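Local structure of ABC transporter substrate-binding protein (Bradyrhizobium japonicum, 4I1D) at residues 104-109 with 226-231; 222-227 with 295-300; 85-90 with 251-256. The protein probably captures small solutes in the periplasm for an ABC importer, possibly polyamines, and holds D-malate in its pocket in this crystal. All blocks are in the same frame, centred on the assembly; numbering follows the deposited sequence.

In the fold
Contacts 1 and 2 belong to one sheet and share G226 and I227 of strand 219-235, which pairs with strand 100-112 on one side and strand 299-300 on the other. Their centres lie about 8 Å apart, and S106 OG meets Q298 OE1 at 2.6 Å, probably as a hydrogen bond. Contact 3 sits farther out, its centre about 22 Å from that of contact 1 and about 26 Å from that of contact 2, and touches neither. The malate pocket, with R208 and G187, lies near contact 1: the side chain of V108 is about 8 Å from that of R208. Contact 3 is away from it, joining helical pieces that flank the two long strands in sequence.

Contact 1: 104-109 with 226-231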
ATOM      1  N   PHE A 104      38.638  11.411  20.208  1.00 50.75           N
ATOM      2  CA  PHE A 104      38.110  10.167  20.752  1.00 50.51           C
ATOM      3  C   PHE A 104      36.947  10.430  21.696  1.00 55.11           C
ATOM      4  O   PHE A 104      36.998  11.365  22.502  1.00 55.21           O
ATOM      5  CB  PHE A 104      39.195   9.410  21.498  1.00 53.26           C
ATOM      6  CG  PHE A 104      40.228   8.807  20.610  1.00 54.97           C
ATOM      7  CD1 PHE A 104      41.349   9.531  20.250  1.00 47.93           C
ATOM      8  CD2 PHE A 104      40.083   7.507  20.141  1.00 49.49           C
ATOM      9  CE1 PHE A 104      42.317   8.970  19.435  1.00 50.64           C
ATOM     10  CE2 PHE A 104      41.038   6.943  19.319  1.00 54.55           C
ATOM     11  CZ  PHE A 104      42.159   7.678  18.959  1.00 50.45           C
ATOM     12  N   TYR A 105      35.901   9.608  21.576  1.00 44.64           N
ATOM     13  CA  TYR A 105      34.765   9.628  22.494  1.00 42.08           C
ATOM     14  C   TYR A 105      34.421   8.215  22.917  1.00 47.43           C
ATOM     15  O   TYR A 105      34.850   7.256  22.278  1.00 45.53           O
ATOM     16  CB  TYR A 105      33.544  10.268  21.838  1.00 40.96           C
ATOM     17  CG  TYR A 105      33.036   9.576  20.586  1.00 47.28           C
ATOM     18  CD1 TYR A 105      31.897   8.781  20.612  1.00 48.14           C
ATOM     19  CD2 TYR A 105      33.682   9.739  19.375  1.00 42.93           C
ATOM     20  CE1 TYR A 105      31.414   8.169  19.452  1.00 45.95           C
ATOM     21  CE2 TYR A 105      33.215   9.127  18.219  1.00 44.06           C
ATOM     22  CZ  TYR A 105      32.082   8.351  18.261  1.00 43.51           C
ATOM     23  OH  TYR A 105      31.635   7.761  17.099  1.00 45.45           O
ATOM     24  N   SER A 106      33.631   8.085  23.979  1.00 51.81           N
ATOM     25  CA  SER A 106      33.248   6.768  24.473  1.00 51.98           C
ATOM     26  C   SER A 106      31.742   6.604  24.593  1.00 47.82           C
ATOM     27  O   SER A 106      31.025   7.557  24.912  1.00 41.08           O
ATOM     28  CB  SER A 106      33.892   6.498  25.831  1.00 51.60           C
ATOM     29  OG  SER A 106      35.302   6.589  25.750  1.00 55.13           O
ATOM     30  N   SER A 107      31.273   5.385  24.330  1.00 40.79           N
ATOM     31  CA  SER A 107      29.943   4.974  24.750  1.00 40.76           C
ATOM     32  C   SER A 107      30.131   4.343  26.117  1.00 45.60           C
ATOM     33  O   SER A 107      30.917   3.424  26.259  1.00 50.37           O
ATOM     34  CB  SER A 107      29.348   3.957  23.777  1.00 43.40           C
ATOM     35  OG  SER A 107      29.087   4.561  22.518  1.00 50.87           O
ATOM     36  N   VAL A 108      29.431   4.850  27.124  1.00 45.34           N
ATOM     37  CA  VAL A 108      29.657   4.405  28.497  1.00 36.40           C
ATOM     38  C   VAL A 108      28.372   3.998  29.221  1.00 46.43           C
ATOM     39  O   VAL A 108      27.264   4.387  28.835  1.00 50.17           O
ATOM     40  CB  VAL A 108      30.395   5.489  29.341  1.00 49.16           C
ATOM     41  CG1 VAL A 108      31.822   5.693  28.837  1.00 45.15           C
ATOM     42  CG2 VAL A 108      29.624   6.807  29.323  1.00 40.95           C
ATOM     43  N   LEU A 109      28.538   3.194  30.263  1.00 43.25           N
ATOM     44  CA  LEU A 109      27.477   2.931  31.215  1.00 42.81           C
ATOM     45  C   LEU A 109      27.268   4.187  32.074  1.00 47.10           C
ATOM     46  O   LEU A 109      28.120   4.547  32.894  1.00 49.57           O
ATOM     47  CB  LEU A 109      27.857   1.730  32.093  1.00 47.25           C
ATOM     48  CG  LEU A 109      26.897   1.303  33.212  1.00 56.56           C
ATOM     49  CD1 LEU A 109      25.486   1.198  32.691  1.00 56.43           C
ATOM     50  CD2 LEU A 109      27.326  -0.024  33.873  1.00 63.35           C
ATOM     51  N   GLY A 226      33.815   0.689  28.853  1.00 49.45           N
ATOM     52  CA  GLY A 226      33.327   1.636  27.866  1.00 41.40           C
ATOM     53  C   GLY A 226      33.794   1.204  26.493  1.00 46.65           C
ATOM     54  O   GLY A 226      34.761   0.452  26.372  1.00 45.15           O
ATOM     55  N   ILE A 227      33.097   1.651  25.455  1.00 45.20           N
ATOM     56  CA  ILE A 227      33.544   1.418  24.089  1.00 44.05           C
ATOM     57  C   ILE A 227      34.221   2.688  23.541  1.00 46.91           C
ATOM     58  O   ILE A 227      33.572   3.722  23.329  1.00 43.07           O
ATOM     59  CB  ILE A 227      32.390   0.983  23.170  1.00 47.08           C
ATOM     60  CG1 ILE A 227      31.745  -0.307  23.680  1.00 44.75           C
ATOM     61  CG2 ILE A 227      32.899   0.787  21.755  1.00 50.76           C
ATOM     62  CD1 ILE A 227      30.783  -0.089  24.816  1.00 55.15           C
ATOM     63  N   LEU A 228      35.532   2.601  23.337  1.00 47.27           N
ATOM     64  CA  LEU A 228      36.333   3.754  22.924  1.00 44.60           C
ATOM     65  C   LEU A 228      36.305   3.904  21.405  1.00 45.65           C
ATOM     66  O   LEU A 228      36.679   2.984  20.669  1.00 44.34           O
ATOM     67  CB  LEU A 228      37.772   3.613  23.416  1.00 44.02           C
ATOM     68  CG  LEU A 228      38.711   4.756  23.041  1.00 44.88           C
ATOM     69  CD1 LEU A 228      38.128   6.123  23.453  1.00 41.85           C
ATOM     70  CD2 LEU A 228      40.058   4.520  23.678  1.00 43.21           C
ATOM     71  N   GLN A 229      35.858   5.065  20.948  1.00 38.21           N
ATOM     72  CA  GLN A 229      35.642   5.300  19.529  1.00 43.53           C
ATOM     73  C   GLN A 229      36.269   6.616  19.098  1.00 49.24           C
ATOM     74  O   GLN A 229      36.786   7.359  19.933  1.00 45.30           O
ATOM     75  CB  GLN A 229      34.144   5.319  19.242  1.00 43.11           C
ATOM     76  CG  GLN A 229      33.451   4.010  19.606  1.00 43.98           C
ATOM     77  CD  GLN A 229      31.962   4.203  19.856  1.00 48.36           C
ATOM     78  OE1 GLN A 229      31.486   4.117  20.997  1.00 50.70           O
ATOM     79  NE2 GLN A 229      31.224   4.478  18.793  1.00 36.44           N
ATOM     80  N   SER A 230      36.214   6.911  17.800  1.00 42.24           N
ATOM     81  CA  SER A 230      36.798   8.146  17.288  1.00 48.61           C
ATOM     82  C   SER A 230      36.142   8.614  15.998  1.00 44.61           C
ATOM     83  O   SER A 230      35.609   7.811  15.226  1.00 45.37           O
ATOM     84  CB  SER A 230      38.290   7.936  17.015  1.00 51.70           C
ATOM     85  OG  SER A 230      38.469   7.094  15.885  1.00 50.17           O
ATOM     86  N   THR A 231      36.201   9.918  15.750  1.00 44.96           N
ATOM     87  CA  THR A 231      35.947  10.430  14.404  1.00 47.66           C
ATOM     88  C   THR A 231      37.275  10.806  13.748  1.00 49.73           C
ATOM     89  O   THR A 231      38.300  10.986  14.430  1.00 41.00           O
ATOM     90  CB  THR A 231      34.996  11.648  14.393  1.00 48.04           C
ATOM     91  OG1 THR A 231      35.520  12.670  15.245  1.00 43.14           O
ATOM     92  CG2 THR A 231      33.587  11.247  14.872  1.00 44.44           C
TER
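The Y105 ring has Q229 CB over one face, 4.0 Å from the ring centroid and displaced toward the rim, while T231 N lies in the ring plane at its edge. CG of Y105 occupies the crowded position between backbone N and carbonyl carbon (chi1 60°), which brings the ring over Q229 CB. On the opposite face of the sheet the F104 ring takes S230 CB over one of its faces, a CH-pi contact with CD2 of F104 3.6 Å from S230 CB.

Behind the rings runs a regular antiparallel pairing. Y105 with Q229 and S107 with I227 are the hydrogen-bonded pairs. Q229 N reaches Y105 O at 2.8 Å, and I227 N reaches S107 O at 2.9 Å. On the F104 face, L228 CD1 packs 3.7 Å from S106 OG, a hydroxyl hydrogen-bonded to Q298.

W205 meets the Y105 ring edge-to-face, and Y105 OH bonds a glycerol that probably came from the crystallisation liquor. Strand 201-205 flanks 104-109, strand 299-300 flanks 226-231, and W124 of helix 124-128 touches I227; such long paired strands are consistent with the hinge of a two-lobed binding protein.

Contact 2: 222-227 with 295-300; sequences TYNQGI and AAKQAL. With SO4 (sulfate ion), chain K.
Two beta turns meet where strand 219-235 rounds a corner: the type II turn from Y223 to G226 lies against the type I turn from A295 to Q298, which leads into the short strand 299-300. Two backbone bonds join the two segments. One runs from turn to turn, Q225 N donating to K297 O at 2.8 Å; the other comes from just after the second turn, A299 N donating to G226 O at 2.8 Å. The second bond starts the parallel pairing of I227 with A299, which A299 O continues by accepting from L228 N.

The side chain of Q298 fills the angle between the turns. Its CG stands anti to its own carbonyl carbon (chi1 -71°), and CG comes 3.2 Å from Y223 O, while Q298 CB lies 3.1 Å from G226 O. Farther out, Q298 NE2 approaches Y223 CD1 obliquely at 3.6 Å. Both ends of this buried amide have partners: OE1 is bonded to S106 OG and NE2 to N294 O.

At the outer end K297 is exposed and its side chain crosses that of N224 at about a right angle, with N224 OD1 4.0 Å from K297 CB; the N224 amide itself bonds N122 O through ND2. K297 NZ makes a weak bond to sulfate O3 at 3.0 Å, and T222 OG1 also lies close to this ion, which probably came from the crystallisation liquor. The same T222 oxygen accepts from N224 N at 2.9 Å, forming an ST turn. What results is a type II turn, with Q225 at positive phi, that redirects strand 219-235 so that I227 pairs in parallel with A299 of the short strand 299-300.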
ATOM      1  N   THR A 222      30.941   5.457  34.257  1.00 56.16           N
ATOM      2  CA  THR A 222      32.251   4.845  34.419  1.00 57.71           C
ATOM      3  C   THR A 222      32.852   4.608  33.048  1.00 55.81           C
ATOM      4  O   THR A 222      32.125   4.405  32.075  1.00 51.68           O
ATOM      5  CB  THR A 222      32.161   3.491  35.150  1.00 58.44           C
ATOM      6  OG1 THR A 222      33.471   2.919  35.249  1.00 57.23           O
ATOM      7  CG2 THR A 222      31.267   2.533  34.379  1.00 52.65           C
ATOM      8  N   TYR A 223      34.177   4.646  32.961  1.00 56.29           N
ATOM      9  CA  TYR A 223      34.838   4.267  31.720  1.00 52.19           C
ATOM     10  C   TYR A 223      35.031   2.746  31.676  1.00 50.85           C
ATOM     11  O   TYR A 223      35.335   2.171  30.625  1.00 48.47           O
ATOM     12  CB  TYR A 223      36.171   4.999  31.540  1.00 53.11           C
ATOM     13  CG  TYR A 223      36.042   6.411  30.980  1.00 51.91           C
ATOM     14  CD1 TYR A 223      35.564   6.631  29.687  1.00 44.93           C
ATOM     15  CD2 TYR A 223      36.422   7.514  31.735  1.00 56.22           C
ATOM     16  CE1 TYR A 223      35.442   7.911  29.170  1.00 48.69           C
ATOM     17  CE2 TYR A 223      36.314   8.807  31.225  1.00 54.22           C
ATOM     18  CZ  TYR A 223      35.826   8.998  29.947  1.00 53.55           C
ATOM     19  OH  TYR A 223      35.727  10.278  29.453  1.00 56.26           O
ATOM     20  N   ASN A 224      34.840   2.088  32.814  1.00 45.88           N
ATOM     21  CA  ASN A 224      35.017   0.636  32.832  1.00 54.73           C
ATOM     22  C   ASN A 224      34.133  -0.050  31.794  1.00 50.76           C
ATOM     23  O   ASN A 224      32.917   0.130  31.789  1.00 45.96           O
ATOM     24  CB  ASN A 224      34.760   0.051  34.215  1.00 50.34           C
ATOM     25  CG  ASN A 224      35.251  -1.377  34.331  1.00 59.91           C
ATOM     26  OD1 ASN A 224      36.357  -1.700  33.889  1.00 67.84           O
ATOM     27  ND2 ASN A 224      34.428  -2.246  34.911  1.00 46.45           N
ATOM     28  N   GLN A 225      34.757  -0.817  30.909  1.00 50.59           N
ATOM     29  CA  GLN A 225      34.049  -1.518  29.836  1.00 47.49           C
ATOM     30  C   GLN A 225      33.375  -0.565  28.859  1.00 52.92           C
ATOM     31  O   GLN A 225      32.468  -0.959  28.121  1.00 57.38           O
ATOM     32  CB  GLN A 225      33.027  -2.520  30.388  1.00 45.47           C
ATOM     33  CG  GLN A 225      33.651  -3.665  31.186  1.00 54.01           C
ATOM     34  CD  GLN A 225      32.811  -4.934  31.145  1.00 53.88           C
ATOM     35  OE1 GLN A 225      31.580  -4.879  31.107  1.00 51.65           O
ATOM     36  NE2 GLN A 225      33.480  -6.085  31.127  1.00 57.54           N
ATOM     37  N   GLY A 226      33.815   0.689  28.853  1.00 49.45           N
ATOM     38  CA  GLY A 226      33.327   1.636  27.866  1.00 41.40           C
ATOM     39  C   GLY A 226      33.794   1.204  26.493  1.00 46.65           C
ATOM     40  O   GLY A 226      34.761   0.452  26.372  1.00 45.15           O
ATOM     41  N   ILE A 227      33.097   1.651  25.455  1.00 45.20           N
ATOM     42  CA  ILE A 227      33.544   1.418  24.089  1.00 44.05           C
ATOM     43  C   ILE A 227      34.221   2.688  23.541  1.00 46.91           C
ATOM     44  O   ILE A 227      33.572   3.722  23.329  1.00 43.07           O
ATOM     45  CB  ILE A 227      32.390   0.983  23.170  1.00 47.08           C
ATOM     46  CG1 ILE A 227      31.745  -0.307  23.680  1.00 44.75           C
ATOM     47  CG2 ILE A 227      32.899   0.787  21.755  1.00 50.76           C
ATOM     48  CD1 ILE A 227      30.783  -0.089  24.816  1.00 55.15           C
ATOM     49  N   ALA A 295      41.599   4.444  28.826  1.00 62.07           N
ATOM     50  CA  ALA A 295      41.598   3.610  27.630  1.00 60.09           C
ATOM     51  C   ALA A 295      41.799   2.141  27.992  1.00 64.07           C
ATOM     52  O   ALA A 295      41.201   1.251  27.374  1.00 60.45           O
ATOM     53  CB  ALA A 295      42.689   4.066  26.671  1.00 53.56           C
ATOM     54  N   ALA A 296      42.641   1.894  28.994  1.00 59.86           N
ATOM     55  CA  ALA A 296      42.960   0.535  29.406  1.00 61.49           C
ATOM     56  C   ALA A 296      41.739  -0.214  29.934  1.00 60.38           C
ATOM     57  O   ALA A 296      41.708  -1.436  29.898  1.00 66.34           O
ATOM     58  CB  ALA A 296      44.095   0.531  30.448  1.00 62.08           C
ATOM     59  N   LYS A 297      40.737   0.511  30.429  1.00 59.58           N
ATOM     60  CA  LYS A 297      39.515  -0.122  30.945  1.00 56.72           C
ATOM     61  C   LYS A 297      38.507  -0.400  29.831  1.00 53.51           C
ATOM     62  O   LYS A 297      37.452  -0.964  30.085  1.00 52.72           O
ATOM     63  CB  LYS A 297      38.809   0.792  31.956  1.00 57.67           C
ATOM     64  CG  LYS A 297      39.585   1.142  33.214  1.00 66.45           C
ATOM     65  CD  LYS A 297      38.890   2.294  33.934  1.00 66.60           C
ATOM     66  CE  LYS A 297      39.628   2.716  35.191  1.00 72.64           C
ATOM     67  NZ  LYS A 297      38.789   2.488  36.400  1.00 83.30           N
ATOM     68  N   GLN A 298      38.801   0.029  28.609  1.00 50.61           N
ATOM     69  CA  GLN A 298      37.774   0.066  27.566  1.00 48.42           C
ATOM     70  C   GLN A 298      38.003  -0.879  26.398  1.00 49.84           C
ATOM     71  O   GLN A 298      39.118  -1.339  26.159  1.00 53.70           O
ATOM     72  CB  GLN A 298      37.646   1.477  27.003  1.00 44.03           C
ATOM     73  CG  GLN A 298      37.002   2.468  27.947  1.00 53.18           C
ATOM     74  CD  GLN A 298      36.979   3.869  27.362  1.00 56.06           C
ATOM     75  OE1 GLN A 298      36.138   4.194  26.519  1.00 47.53           O
ATOM     76  NE2 GLN A 298      37.916   4.703  27.802  1.00 52.33           N
ATOM     77  N   ALA A 299      36.930  -1.149  25.663  1.00 46.32           N
ATOM     78  CA  ALA A 299      37.040  -1.830  24.387  1.00 51.18           C
ATOM     79  C   ALA A 299      37.365  -0.799  23.309  1.00 54.26           C
ATOM     80  O   ALA A 299      36.657   0.201  23.140  1.00 50.51           O
ATOM     81  CB  ALA A 299      35.752  -2.548  24.061  1.00 53.86           C
ATOM     82  N   LEU A 300      38.450  -1.030  22.589  1.00 41.90           N
ATOM     83  CA  LEU A 300      38.796  -0.164  21.491  1.00 49.85           C
ATOM     84  C   LEU A 300      38.050  -0.636  20.249  1.00 50.95           C
ATOM     85  O   LEU A 300      38.329  -1.713  19.718  1.00 58.45           O
ATOM     86  CB  LEU A 300      40.308  -0.202  21.263  1.00 54.02           C
ATOM     87  CG  LEU A 300      40.828   0.759  20.197  1.00 60.11           C
ATOM     88  CD1 LEU A 300      40.486   2.226  20.541  1.00 55.52           C
ATOM     89  CD2 LEU A 300      42.326   0.565  20.038  1.00 67.08           C
TER
HETATM   90  S   SO4 K 407      35.458   3.407  37.912  1.00123.04           S
HETATM   91  O1  SO4 K 407      36.181   3.900  39.081  1.00126.34           O
HETATM   92  O2  SO4 K 407      35.569   4.377  36.816  1.00121.93           O
HETATM   93  O3  SO4 K 407      36.016   2.112  37.508  1.00113.48           O
HETATM   94  O4  SO4 K 407      34.053   3.261  38.280  1.00122.19           O

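Contact 3: 85-90 with 251-256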
ATOM      1  N   PRO A  85      52.586  17.089   7.501  1.00 64.21           N
ATOM      2  CA  PRO A  85      53.633  16.710   8.456  1.00 65.60           C
ATOM      3  C   PRO A  85      53.068  16.266   9.809  1.00 66.91           C
ATOM      4  O   PRO A  85      53.480  15.231  10.341  1.00 67.40           O
ATOM      5  CB  PRO A  85      54.437  18.000   8.613  1.00 70.53           C
ATOM      6  CG  PRO A  85      54.228  18.725   7.339  1.00 70.20           C
ATOM      7  CD  PRO A  85      52.834  18.416   6.909  1.00 66.46           C
ATOM      8  N   ASN A  86      52.130  17.034  10.352  1.00 63.87           N
ATOM      9  CA  ASN A  86      51.544  16.707  11.642  1.00 61.01           C
ATOM     10  C   ASN A  86      50.863  15.339  11.648  1.00 63.67           C
ATOM     11  O   ASN A  86      50.906  14.613  12.643  1.00 58.17           O
ATOM     12  CB  ASN A  86      50.577  17.806  12.094  1.00 59.06           C
ATOM     13  CG  ASN A  86      51.294  19.088  12.472  1.00 70.61           C
ATOM     14  OD1 ASN A  86      52.440  19.061  12.922  1.00 79.05           O
ATOM     15  ND2 ASN A  86      50.625  20.219  12.290  1.00 70.55           N
ATOM     16  N   ALA A  87      50.246  14.977  10.530  1.00 62.99           N
ATOM     17  CA  ALA A  87      49.567  13.695  10.447  1.00 56.21           C
ATOM     18  C   ALA A  87      50.579  12.578  10.232  1.00 58.65           C
ATOM     19  O   ALA A  87      50.440  11.488  10.780  1.00 64.56           O
ATOM     20  CB  ALA A  87      48.541  13.711   9.330  1.00 61.14           C
ATOM     21  N   ALA A  88      51.599  12.855   9.430  1.00 64.74           N
ATOM     22  CA  ALA A  88      52.661  11.883   9.193  1.00 69.69           C
ATOM     23  C   ALA A  88      53.381  11.516  10.486  1.00 67.87           C
ATOM     24  O   ALA A  88      53.836  10.382  10.651  1.00 70.52           O
ATOM     25  CB  ALA A  88      53.655  12.419   8.166  1.00 67.55           C
ATOM     26  N   ALA A  89      53.486  12.475  11.402  1.00 64.37           N
ATOM     27  CA  ALA A  89      54.191  12.242  12.664  1.00 67.39           C
ATOM     28  C   ALA A  89      53.380  11.394  13.649  1.00 67.40           C
ATOM     29  O   ALA A  89      53.928  10.876  14.623  1.00 72.19           O
ATOM     30  CB  ALA A  89      54.601  13.566  13.301  1.00 70.21           C
HETATM   31  N   MSE A  90      52.079  11.259  13.399  1.00 55.95           N
HETATM   32  CA  MSE A  90      51.226  10.415  14.235  1.00 62.85           C
HETATM   33  C   MSE A  90      51.474   8.933  13.948  1.00 65.65           C
HETATM   34  O   MSE A  90      51.859   8.572  12.834  1.00 68.23           O
HETATM   35  CB  MSE A  90      49.749  10.765  14.024  1.00 56.60           C
HETATM   36  CG  MSE A  90      49.373  12.125  14.594  1.00 63.87           C
HETATM   37 SE   MSE A  90      47.632  12.791  14.004  0.74 67.67          SE
HETATM   38  CE  MSE A  90      46.537  11.257  14.465  1.00 59.91           C
ATOM     39  N   GLU A 251      46.892  21.671  10.035  1.00 58.89           N
ATOM     40  CA  GLU A 251      46.630  22.482  11.223  1.00 58.27           C
ATOM     41  C   GLU A 251      45.632  21.826  12.193  1.00 58.50           C
ATOM     42  O   GLU A 251      45.694  22.050  13.401  1.00 56.40           O
ATOM     43  CB  GLU A 251      46.144  23.885  10.845  1.00 51.29           C
ATOM     44  CG  GLU A 251      47.246  24.821  10.354  1.00 67.79           C
ATOM     45  CD  GLU A 251      48.428  24.888  11.315  1.00 81.72           C
ATOM     46  OE1 GLU A 251      48.240  25.352  12.464  1.00 80.05           O
ATOM     47  OE2 GLU A 251      49.541  24.461  10.924  1.00 87.22           O
ATOM     48  N   ALA A 252      44.709  21.027  11.666  1.00 50.17           N
ATOM     49  CA  ALA A 252      43.653  20.459  12.492  1.00 46.68           C
ATOM     50  C   ALA A 252      44.192  19.401  13.448  1.00 52.62           C
ATOM     51  O   ALA A 252      43.624  19.187  14.519  1.00 53.65           O
ATOM     52  CB  ALA A 252      42.542  19.871  11.622  1.00 49.00           C
ATOM     53  N   VAL A 253      45.273  18.730  13.061  1.00 51.44           N
ATOM     54  CA  VAL A 253      45.868  17.725  13.940  1.00 52.02           C
ATOM     55  C   VAL A 253      47.164  18.229  14.565  1.00 53.81           C
ATOM     56  O   VAL A 253      47.989  17.450  15.035  1.00 59.44           O
ATOM     57  CB  VAL A 253      46.100  16.367  13.237  1.00 55.43           C
ATOM     58  CG1 VAL A 253      44.793  15.833  12.658  1.00 54.77           C
ATOM     59  CG2 VAL A 253      47.189  16.466  12.168  1.00 48.60           C
ATOM     60  N   ASP A 254      47.337  19.542  14.564  1.00 51.43           N
ATOM     61  CA  ASP A 254      48.452  20.165  15.275  1.00 59.51           C
ATOM     62  C   ASP A 254      48.330  19.824  16.763  1.00 59.73           C
ATOM     63  O   ASP A 254      47.262  19.985  17.357  1.00 54.44           O
ATOM     64  CB  ASP A 254      48.424  21.682  15.045  1.00 64.53           C
ATOM     65  CG  ASP A 254      49.480  22.423  15.847  1.00 78.20           C
ATOM     66  OD1 ASP A 254      50.558  22.730  15.285  1.00 81.48           O
ATOM     67  OD2 ASP A 254      49.224  22.716  17.036  1.00 80.98           O
ATOM     68  N   PRO A 255      49.415  19.317  17.364  1.00 67.05           N
ATOM     69  CA  PRO A 255      49.435  18.989  18.794  1.00 68.89           C
ATOM     70  C   PRO A 255      48.737  20.030  19.685  1.00 64.78           C
ATOM     71  O   PRO A 255      47.864  19.650  20.468  1.00 57.48           O
ATOM     72  CB  PRO A 255      50.933  18.935  19.105  1.00 65.76           C
ATOM     73  CG  PRO A 255      51.525  18.410  17.844  1.00 68.00           C
ATOM     74  CD  PRO A 255      50.694  18.984  16.712  1.00 72.04           C
ATOM     75  N   VAL A 256      49.121  21.296  19.560  1.00 61.73           N
ATOM     76  CA  VAL A 256      48.569  22.358  20.393  1.00 59.75           C
ATOM     77  C   VAL A 256      47.073  22.563  20.168  1.00 66.58           C
ATOM     78  O   VAL A 256      46.296  22.583  21.121  1.00 66.43           O
ATOM     79  CB  VAL A 256      49.303  23.693  20.169  1.00 65.65           C
ATOM     80  CG1 VAL A 256      48.685  24.786  21.025  1.00 68.63           C
ATOM     81  CG2 VAL A 256      50.784  23.540  20.478  1.00 66.99           C
TER
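V253 packs onto N86, A87 and M90 at the break between helices 242-252 and 255-260, where V253 has just left helical geometry and D254 is the N-cap of the next helix. The short helix 85-88 supplies the other side, within the solute-binding protein fold.

The tight, buried part is the valine. Its CG2 lies 3.6 Å from N86 CB and 3.8 Å from A87 N, and A87 CB stands 4.2 Å from the same methyl. That CG2 occupies the position between the backbone N and the carbonyl carbon of V253, which brings it toward N86 and A87. The M90 chain, a selenomethionine, is extended at chi2 (167°), which brings SE to 4.0 Å from V253 CB. V100 of strand 100-112 touches A87, M90 and V253, so this apolar patch is backed by the sheet.

The partly exposed side is looser, and no hydrogen bond spans the two segments. The N86 amide lies alongside the D254 side chain, pointing the same way, with amide and carboxylate planes 79° apart. N86 ND2 is 3.7 Å from D254 CA, while the N86 OD1 end only brushes the P255 ring. The amide's firm polar link is a hydrogen bond from N86 ND2 to N250 O, at the end of helix 242-252. An alanine here would keep CB against V253 but would probably leave N250 O without this partner and uncover the backbone at D254.

Beyond, D254 OD2 accepts from H257 N and, weakly, from V256 N at 2.9 Å with an N-H...O angle of 120°.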